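Local coordinates for protein pectinesterase A (PDB 2NTP) that hydrolyses the methyl esters of pectin, releasing methanol and leaving de-esterified polygalacturonate, the first step in maceration and soft rot of plant tissue, at residues Asn269-Asn274 and Lys305-Gly310; Val191-Ala196 and Ile228-Ser233; Ser102-Asn107 and Asp146-Gly151. All blocks are in the same frame, centred on the assembly; numbering follows the deposited sequence.

Interaction 1. Residues Asn269-Asn274 and Lys305-Gly310; sequences NTSMDN and KSYGAG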
loop_
_atom_site.group_PDB
_atom_site.type_symbol
_atom_site.label_atom_id
_atom_site.label_comp_id
_atom_site.label_asym_id
_atom_site.label_seq_id
_atom_site.Cartn_x
_atom_site.Cartn_y
_atom_site.Cartn_z
ATOM N N ASN A 269 6.479 16.168 -9.110
ATOM C CA ASN A 269 7.498 16.810 -8.264
ATOM C C ASN A 269 8.148 15.834 -7.276
ATOM O O ASN A 269 8.302 16.133 -6.083
ATOM C CB ASN A 269 6.887 18.012 -7.526
ATOM C CG ASN A 269 6.314 19.055 -8.478
ATOM O OD1 ASN A 269 5.103 19.308 -8.494
ATOM N ND2 ASN A 269 7.182 19.661 -9.281
ATOM N N THR A 270 8.537 14.670 -7.788
ATOM C CA THR A 270 9.043 13.586 -6.955
ATOM C C THR A 270 10.482 13.223 -7.326
ATOM O O THR A 270 10.816 13.120 -8.503
ATOM C CB THR A 270 8.083 12.369 -7.027
ATOM O OG1 THR A 270 6.892 12.687 -6.302
ATOM C CG2 THR A 270 8.704 11.110 -6.424
ATOM N N SER A 271 11.332 13.054 -6.314
ATOM C CA SER A 271 12.716 12.647 -6.551
ATOM C C SER A 271 12.792 11.143 -6.780
ATOM O O SER A 271 12.016 10.377 -6.209
ATOM C CB SER A 271 13.636 13.060 -5.402
ATOM O OG SER A 271 13.335 12.367 -4.215
ATOM N N MET A 272 13.726 10.730 -7.628
ATOM C CA MET A 272 13.904 9.318 -7.944
ATOM C C MET A 272 15.380 9.013 -8.046
ATOM O O MET A 272 16.092 9.663 -8.812
ATOM C CB MET A 272 13.232 8.973 -9.274
ATOM C CG MET A 272 11.738 9.195 -9.306
ATOM S SD MET A 272 11.060 9.031 -10.959
ATOM C CE MET A 272 9.335 9.331 -10.593
ATOM N N ASP A 273 15.841 8.025 -7.284
ATOM C CA ASP A 273 17.208 7.536 -7.441
ATOM C C ASP A 273 17.317 6.641 -8.676
ATOM O O ASP A 273 16.304 6.291 -9.299
ATOM C CB ASP A 273 17.688 6.806 -6.185
ATOM C CG ASP A 273 19.208 6.859 -6.017
ATOM O OD1 ASP A 273 19.929 7.335 -6.935
ATOM O OD2 ASP A 273 19.690 6.423 -4.953
ATOM N N ASN A 274 18.547 6.271 -9.034
ATOM C CA ASN A 274 18.783 5.587 -10.303
ATOM C C ASN A 274 18.421 4.101 -10.329
ATOM O O ASN A 274 18.663 3.437 -11.328
ATOM C CB ASN A 274 20.224 5.818 -10.810
ATOM C CG ASN A 274 21.256 4.990 -10.072
ATOM O OD1 ASN A 274 20.938 4.231 -9.158
ATOM N ND2 ASN A 274 22.516 5.128 -10.479
ATOM N N LYS A 305 7.783 16.754 -13.760
ATOM C CA LYS A 305 8.940 17.342 -13.082
ATOM C C LYS A 305 9.595 16.417 -12.046
ATOM O O LYS A 305 9.923 16.836 -10.933
ATOM C CB LYS A 305 8.581 18.718 -12.495
ATOM C CG LYS A 305 8.141 19.700 -13.576
ATOM C CD LYS A 305 7.993 21.117 -13.065
ATOM C CE LYS A 305 7.822 22.074 -14.239
ATOM N NZ LYS A 305 7.737 23.503 -13.818
ATOM N N SER A 306 9.784 15.154 -12.427
ATOM C CA SER A 306 10.601 14.256 -11.627
ATOM C C SER A 306 12.030 14.798 -11.597
ATOM O O SER A 306 12.455 15.510 -12.509
ATOM C CB SER A 306 10.579 12.836 -12.188
ATOM O OG SER A 306 9.269 12.299 -12.185
ATOM N N TYR A 307 12.759 14.484 -10.536
ATOM C CA TYR A 307 14.165 14.869 -10.450
ATOM C C TYR A 307 14.970 13.757 -9.779
ATOM O O TYR A 307 14.405 12.740 -9.371
ATOM C CB TYR A 307 14.329 16.241 -9.771
ATOM C CG TYR A 307 13.848 16.318 -8.340
ATOM C CD1 TYR A 307 12.482 16.381 -8.042
ATOM C CD2 TYR A 307 14.756 16.359 -7.286
ATOM C CE1 TYR A 307 12.034 16.456 -6.722
ATOM C CE2 TYR A 307 14.323 16.445 -5.966
ATOM C CZ TYR A 307 12.961 16.490 -5.692
ATOM O OH TYR A 307 12.533 16.560 -4.380
ATOM N N GLY A 308 16.285 13.929 -9.702
ATOM C CA GLY A 308 17.168 12.856 -9.235
ATOM C C GLY A 308 17.581 11.943 -10.375
ATOM O O GLY A 308 17.006 12.001 -11.465
ATOM N N ALA A 309 18.563 11.080 -10.114
ATOM C CA ALA A 309 19.193 10.273 -11.163
ATOM C C ALA A 309 18.250 9.327 -11.919
ATOM O O ALA A 309 18.525 8.965 -13.065
ATOM C CB ALA A 309 20.390 9.513 -10.605
ATOM N N GLY A 310 17.141 8.941 -11.292
ATOM C CA GLY A 310 16.155 8.073 -11.947
ATOM C C GLY A 310 15.139 8.811 -12.802
ATOM O O GLY A 310 14.235 8.199 -13.373
HETATM O O HOH W 1 9.991 15.715 -3.822
HETATM O O HOH W 2 9.893 19.145 -9.292
HETATM O O HOH W 3 7.629 13.522 -10.355
#

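Interaction 2. Residues Val191-Ala196 and Ile228-Ser233; sequences VSRYRA and IRESDS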
loop_
_atom_site.group_PDB
_atom_site.type_symbol
_atom_site.label_atom_id
_atom_site.label_comp_id
_atom_site.label_asym_id
_atom_site.label_seq_id
_atom_site.Cartn_x
_atom_site.Cartn_y
_atom_site.Cartn_z
ATOM N N VAL A 191 10.247 3.334 -0.480
ATOM C CA VAL A 191 11.533 2.663 -0.301
ATOM C C VAL A 191 11.570 1.310 -1.012
ATOM O O VAL A 191 10.905 0.362 -0.592
ATOM C CB VAL A 191 11.874 2.501 1.211
ATOM C CG1 VAL A 191 13.261 1.896 1.399
ATOM C CG2 VAL A 191 11.765 3.851 1.942
ATOM N N SER A 192 12.350 1.239 -2.092
ATOM C CA SER A 192 12.533 0.003 -2.859
ATOM C C SER A 192 13.569 -0.882 -2.180
ATOM O O SER A 192 14.706 -0.451 -1.936
ATOM C CB SER A 192 12.990 0.315 -4.283
ATOM O OG SER A 192 11.970 0.938 -5.032
ATOM N N ARG A 193 13.183 -2.121 -1.906
ATOM C CA ARG A 193 13.994 -3.005 -1.075
ATOM C C ARG A 193 14.892 -3.947 -1.868
ATOM O O ARG A 193 14.597 -4.322 -3.014
ATOM C CB ARG A 193 13.103 -3.780 -0.095
ATOM C CG ARG A 193 12.244 -2.863 0.783
ATOM C CD ARG A 193 11.501 -3.639 1.860
ATOM N NE ARG A 193 12.360 -3.975 3.000
ATOM C CZ ARG A 193 11.920 -4.511 4.136
ATOM N NH1 ARG A 193 10.629 -4.780 4.292
ATOM N NH2 ARG A 193 12.775 -4.774 5.120
ATOM N N TYR A 194 15.996 -4.325 -1.235
ATOM C CA TYR A 194 16.963 -5.241 -1.820
ATOM C C TYR A 194 16.381 -6.648 -1.992
ATOM O O TYR A 194 15.706 -7.168 -1.099
ATOM C CB TYR A 194 18.214 -5.283 -0.943
ATOM C CG TYR A 194 19.232 -6.302 -1.397
ATOM C CD1 TYR A 194 19.981 -6.096 -2.560
ATOM C CD2 TYR A 194 19.439 -7.471 -0.675
ATOM C CE1 TYR A 194 20.915 -7.032 -2.987
ATOM C CE2 TYR A 194 20.372 -8.413 -1.096
ATOM C CZ TYR A 194 21.102 -8.186 -2.252
ATOM O OH TYR A 194 22.030 -9.115 -2.678
ATOM N N ARG A 195 16.647 -7.251 -3.150
ATOM C CA ARG A 195 16.215 -8.617 -3.449
ATOM C C ARG A 195 17.421 -9.536 -3.592
ATOM O O ARG A 195 18.080 -9.534 -4.632
ATOM C CB ARG A 195 15.424 -8.665 -4.764
ATOM C CG ARG A 195 14.054 -7.988 -4.748
ATOM C CD ARG A 195 12.967 -8.866 -4.125
ATOM N NE ARG A 195 12.786 -10.179 -4.751
ATOM C CZ ARG A 195 11.983 -10.432 -5.787
ATOM N NH1 ARG A 195 11.305 -9.457 -6.378
ATOM N NH2 ARG A 195 11.878 -11.673 -6.260
ATOM N N ALA A 196 17.707 -10.314 -2.552
ATOM C CA ALA A 196 18.824 -11.259 -2.579
ATOM C C ALA A 196 18.583 -12.392 -3.577
ATOM O O ALA A 196 19.533 -13.044 -4.037
ATOM C CB ALA A 196 19.075 -11.822 -1.189
ATOM N N ILE A 228 13.223 6.169 -3.218
ATOM C CA ILE A 228 14.579 5.892 -2.741
ATOM C C ILE A 228 14.884 4.399 -2.647
ATOM O O ILE A 228 13.982 3.573 -2.524
ATOM C CB ILE A 228 14.876 6.582 -1.370
ATOM C CG1 ILE A 228 13.993 6.015 -0.252
ATOM C CG2 ILE A 228 14.721 8.118 -1.480
ATOM C CD1 ILE A 228 14.349 6.541 1.147
ATOM N N ARG A 229 16.169 4.069 -2.715
ATOM C CA ARG A 229 16.608 2.694 -2.525
ATOM C C ARG A 229 16.912 2.460 -1.055
ATOM O O ARG A 229 17.416 3.352 -0.359
ATOM C CB ARG A 229 17.828 2.370 -3.388
ATOM C CG ARG A 229 18.934 3.381 -3.312
ATOM C CD ARG A 229 20.206 2.840 -3.920
ATOM N NE ARG A 229 20.803 3.819 -4.813
ATOM C CZ ARG A 229 20.873 3.683 -6.133
ATOM N NH1 ARG A 229 20.417 2.587 -6.731
ATOM N NH2 ARG A 229 21.432 4.638 -6.853
ATOM N N GLU A 230 16.589 1.257 -0.597
ATOM C CA GLU A 230 16.822 0.828 0.775
ATOM C C GLU A 230 18.315 0.805 1.113
ATOM O O GLU A 230 18.724 1.104 2.242
ATOM C CB GLU A 230 16.228 -0.568 0.925
ATOM C CG GLU A 230 16.487 -1.248 2.229
ATOM C CD GLU A 230 15.823 -2.599 2.277
ATOM O OE1 GLU A 230 14.881 -2.745 3.074
ATOM O OE2 GLU A 230 16.239 -3.501 1.507
ATOM N N SER A 231 19.122 0.429 0.126
ATOM C CA SER A 231 20.567 0.314 0.302
ATOM C C SER A 231 21.287 0.460 -1.030
ATOM O O SER A 231 20.682 0.329 -2.100
ATOM C CB SER A 231 20.914 -1.051 0.881
ATOM O OG SER A 231 20.813 -2.036 -0.136
ATOM N N ASP A 232 22.597 0.681 -0.957
ATOM C CA ASP A 232 23.432 0.759 -2.148
ATOM C C ASP A 232 23.490 -0.549 -2.940
ATOM O O ASP A 232 23.921 -0.560 -4.101
ATOM C CB ASP A 232 24.843 1.231 -1.775
ATOM C CG ASP A 232 24.872 2.679 -1.307
ATOM O OD1 ASP A 232 23.919 3.432 -1.602
ATOM O OD2 ASP A 232 25.857 3.068 -0.644
ATOM N N SER A 233 23.043 -1.645 -2.327
ATOM C CA SER A 233 23.019 -2.948 -2.990
ATOM C C SER A 233 21.833 -3.101 -3.943
ATOM O O SER A 233 21.806 -4.018 -4.763
ATOM C CB SER A 233 23.051 -4.084 -1.963
ATOM O OG SER A 233 24.262 -4.035 -1.227
HETATM O O HOH W 4 11.473 3.401 -4.546
HETATM O O HOH W 5 15.651 -4.433 5.166
HETATM O O HOH W 6 15.309 -6.150 1.410
#

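Interaction 3. Residues Ser102-Asn107 and Asp146-Gly151; sequences SLTIRN and DVSLVG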
loop_
_atom_site.group_PDB
_atom_site.type_symbol
_atom_site.label_atom_id
_atom_site.label_comp_id
_atom_site.label_asym_id
_atom_site.label_seq_id
_atom_site.Cartn_x
_atom_site.Cartn_y
_atom_site.Cartn_z
ATOM N N SER A 102 1.172 8.650 13.398
ATOM C CA SER A 102 2.391 8.416 14.184
ATOM C C SER A 102 2.520 6.973 14.659
ATOM O O SER A 102 2.667 6.694 15.852
ATOM C CB SER A 102 2.485 9.418 15.345
ATOM O OG SER A 102 2.531 10.738 14.844
ATOM N N LEU A 103 2.444 6.053 13.707
ATOM C CA LEU A 103 2.614 4.637 14.005
ATOM C C LEU A 103 3.105 3.863 12.794
ATOM O O LEU A 103 3.017 4.336 11.661
ATOM C CB LEU A 103 1.327 4.027 14.566
ATOM C CG LEU A 103 0.029 4.140 13.775
ATOM C CD1 LEU A 103 -0.051 3.052 12.730
ATOM C CD2 LEU A 103 -1.182 4.079 14.710
ATOM N N THR A 104 3.643 2.681 13.063
ATOM C CA THR A 104 4.130 1.779 12.022
ATOM C C THR A 104 3.206 0.572 11.933
ATOM O O THR A 104 2.774 0.039 12.961
ATOM C CB THR A 104 5.568 1.319 12.316
ATOM O OG1 THR A 104 6.434 2.462 12.388
ATOM C CG2 THR A 104 6.073 0.360 11.227
ATOM N N ILE A 105 2.898 0.166 10.701
ATOM C CA ILE A 105 2.110 -1.033 10.422
ATOM C C ILE A 105 2.975 -1.954 9.557
ATOM O O ILE A 105 3.452 -1.549 8.494
ATOM C CB ILE A 105 0.797 -0.700 9.670
ATOM C CG1 ILE A 105 -0.039 0.324 10.456
ATOM C CG2 ILE A 105 -0.002 -1.979 9.409
ATOM C CD1 ILE A 105 -1.133 1.022 9.631
ATOM N N ARG A 106 3.191 -3.178 10.031
ATOM C CA ARG A 106 4.070 -4.129 9.349
ATOM C C ARG A 106 3.368 -5.436 9.009
ATOM O O ARG A 106 2.542 -5.933 9.784
ATOM C CB ARG A 106 5.291 -4.480 10.217
ATOM C CG ARG A 106 6.023 -3.315 10.860
ATOM C CD ARG A 106 7.414 -3.755 11.343
ATOM N NE ARG A 106 7.357 -4.937 12.207
ATOM C CZ ARG A 106 7.934 -5.043 13.405
ATOM N NH1 ARG A 106 8.653 -4.047 13.916
ATOM N NH2 ARG A 106 7.798 -6.165 14.096
ATOM N N ASN A 107 3.711 -5.996 7.851
ATOM C CA ASN A 107 3.573 -7.436 7.667
ATOM C C ASN A 107 4.962 -8.042 7.815
ATOM O O ASN A 107 5.894 -7.684 7.083
ATOM C CB ASN A 107 2.921 -7.814 6.336
ATOM C CG ASN A 107 2.455 -9.272 6.312
ATOM O OD1 ASN A 107 3.197 -10.183 6.697
ATOM N ND2 ASN A 107 1.228 -9.494 5.864
ATOM N N ASP A 146 2.102 10.601 9.046
ATOM C CA ASP A 146 3.297 10.168 9.775
ATOM C C ASP A 146 3.181 8.676 10.110
ATOM O O ASP A 146 3.330 8.246 11.260
ATOM C CB ASP A 146 3.504 11.035 11.024
ATOM C CG ASP A 146 4.803 10.729 11.753
ATOM O OD1 ASP A 146 5.828 10.438 11.097
ATOM O OD2 ASP A 146 4.786 10.793 13.003
ATOM N N VAL A 147 2.891 7.888 9.082
ATOM C CA VAL A 147 2.731 6.444 9.229
ATOM C C VAL A 147 3.800 5.744 8.393
ATOM O O VAL A 147 4.172 6.226 7.324
ATOM C CB VAL A 147 1.309 5.987 8.796
ATOM C CG1 VAL A 147 1.220 4.472 8.656
ATOM C CG2 VAL A 147 0.260 6.480 9.798
ATOM N N SER A 148 4.303 4.629 8.908
ATOM C CA SER A 148 5.250 3.792 8.182
ATOM C C SER A 148 4.599 2.461 7.872
ATOM O O SER A 148 4.067 1.823 8.772
ATOM C CB SER A 148 6.511 3.573 9.019
ATOM O OG SER A 148 7.387 2.641 8.396
ATOM N N LEU A 149 4.639 2.057 6.601
ATOM C CA LEU A 149 4.080 0.779 6.165
ATOM C C LEU A 149 5.203 -0.123 5.680
ATOM O O LEU A 149 5.967 0.254 4.784
ATOM C CB LEU A 149 3.061 0.987 5.041
ATOM C CG LEU A 149 1.914 1.967 5.291
ATOM C CD1 LEU A 149 0.998 2.015 4.067
ATOM C CD2 LEU A 149 1.134 1.595 6.545
ATOM N N VAL A 150 5.302 -1.306 6.278
ATOM C CA VAL A 150 6.429 -2.205 6.027
ATOM C C VAL A 150 5.998 -3.532 5.418
ATOM O O VAL A 150 5.118 -4.212 5.944
ATOM C CB VAL A 150 7.224 -2.480 7.328
ATOM C CG1 VAL A 150 8.313 -3.506 7.083
ATOM C CG2 VAL A 150 7.817 -1.170 7.886
ATOM N N GLY A 151 6.636 -3.895 4.311
ATOM C CA GLY A 151 6.445 -5.218 3.724
ATOM C C GLY A 151 7.418 -5.431 2.587
ATOM O O GLY A 151 8.384 -4.668 2.425
#

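Interaction 1. Residues Asn269-Asn274 and Lys305-Gly310
At the outermost strand of a sheet in the pectinesterase right-handed parallel beta-helix, 271-272, the loop residues 305-310, which follow strand 300-304, run beside Asn-269 to Asn-274 and pair with them through a single bridge, Ser-271 with Tyr-307. Lys-305 is a positive-phi corner residue like Asn-269, and their side chains lie side by side, CB of Lys-305 3.6 Å from ND2 of Asn-269. Water 2 joins that ND2 to the Lys-305 carbonyl. Ser-306 turns OG against the Met-272 methyl, with CE 3.4 Å away at the end of the extended thioether chain. The same OG is hydrogen-bonded to OE2 of Glu-303 and accepts from water 3, which in turn accepts from Thr-270 N. Tyr-307 grips the neighbouring strand with both backbone groups: its N donates to Thr-270 O from above the carbonyl plane, and its O takes Met-272 N at 2.7 Å within the plane. With CG in the crowded position between N and the carbonyl carbon (chi1 62°), the ring folds back over the strand. Ser-271 CB sits over one ring face, 3.7 Å from the centroid, a CH-pi contact, and water 1 ties the phenol OH to Asn-269 O. Gly-308 adopts backbone angles that call for glycine, and its CA lies 3.4 Å from Met-272 O. Ala-309 sets its methyl 3.7 Å from Asn-274 CB. At Gly-310 the chain closes back on Met-272, N donating to Met-272 O at 2.8 Å with an N-H...O angle of 160°.

Interaction 2. Residues Val191-Ala196 and Ile228-Ser233
One carboxylate, that of Glu-230, takes two donors from residues 191-196. Its OE1 receives NE of Arg-193 at 2.8 Å in a salt bridge, while OE2 receives the backbone N of Tyr-194 at 2.9 Å along a nearly straight N-H (169°). Each donor comes from above the carboxylate plane, and the guanidinium, which meets OE1 through its edge, stands 84° to that plane. Two waters add to the grip: water 5 bridges OE1 and Arg-193 NH2, and water 6 donates to OE2 and to Tyr-194 O. Four donors therefore serve the two oxygens, which would favour the ionised carboxylate.

The acid reaches this place on an extended chain, CG anti to the backbone N (chi1 174°), whereas Arg-193 bends at chi3 to bring NE over to it. Behind Glu-230, its own N donates to Ser-192 O, and Ser-192 N donates to Ile-228 O almost along the C=O axis, the parallel pairing that sets the register. Val-191 CG2 lies 3.8 Å from Ile-228 CG1 on the same face, and CG1 of the valine reaches Glu-230 CA. Farther along, the Tyr-194 ring presents its edge to Ser-233 O, CD1 3.5 Å away; an ST turn from Ser-231 OG to Ser-233 N shapes that loop.

Beyond the paired strands, Arg-195 points away from residues 228-233 and binds a galacturonate of the substrate through NH2, its NE held by Asp-197. Arg-193 also makes a cation-pi contact with Tyr-152. Strands 189-192 and 226-229 are neighbours in a parallel sheet of the beta-helix, with strand 169-172 flanking Val-191 and strand 271-272 following 226-229.

Interaction 3. Residues Ser102-Asn107 and Asp146-Gly151
Ser-102 and Asp-146 both take positive phi (55° and 53°), so each chain turns a corner of the beta-helix at the equivalent place in successive coils and enters the next sheet side by side. From there Ser-102 holds OG anti to its carbonyl carbon, and Asp-146 sends CG anti to its backbone N (chi1 -174°). The hydroxyl donates to OD2 at 2.9 Å, using the anti lone pair of that oxygen.

Past the corner, strands 103-107 and 147-150 run nearly parallel. The N-H of Leu-103 makes only a weak bond to Asp-146 O, but the pairing then tightens. Ser-148 N donates to Leu-103 O, and Ile-105 N meets Ser-148 O at 2.8 Å, nearly along the C=O axis. Val-150 N follows with Ile-105 O, and Asn-107 N with Val-150 O at 3.0 Å.

One face carries Leu-103, Ile-105, Val-147 and Leu-149. Ile-105 and Leu-149 lie side by side, both with the first chain carbon anti to the carbonyl carbon, and CD1 of Ile-105 comes 3.9 Å from CD2 of Leu-149. The other face is mixed: Thr-104 OG1 lies 3.5 Å from Ser-148 CB and bonds to Arg-62 O, and Arg-106 lays its CG 3.8 Å from Val-150 CB before bending toward Asp-108. At the far end Asn-107 turns its amide from the partner strand to the carbonyls of Thr-71 and Val-131.

This is successive-coil stacking of a parallel beta-helix: aliphatic groups line one face, and the hydroxyl-carboxylate bond sits at the corner. There OD2 is met by a neutral donor, while OD1 makes a long, weak ion pair with Arg-62, so the corner link is a hydrogen bond between side chains rather than a salt bridge between the two strands.

Interactions 2 and 3 pair neighbouring strands of one parallel sheet, and interaction 1 sets a loop against that sheet's outermost strand, so they sample the same beta-helix at different heights. Interaction 3 is the buried one, with regular backbone bonding and an aliphatic face. Interactions 1 and 2 are only partly buried, and both use ordered waters, yet interaction 1 relies on backbone bonds, glycines and a tyrosine ring, whereas interaction 2 adds a charged pair to its backbone bonds, beside the substrate-binding Arg-195. Interactions 1 and 2 meet through Arg-229, whose NE forms a salt bridge with OD2 of Asp-273. Arg-193 of interaction 2 reaches Gly-151 O of interaction 3. Interactions 1 and 3 do not touch.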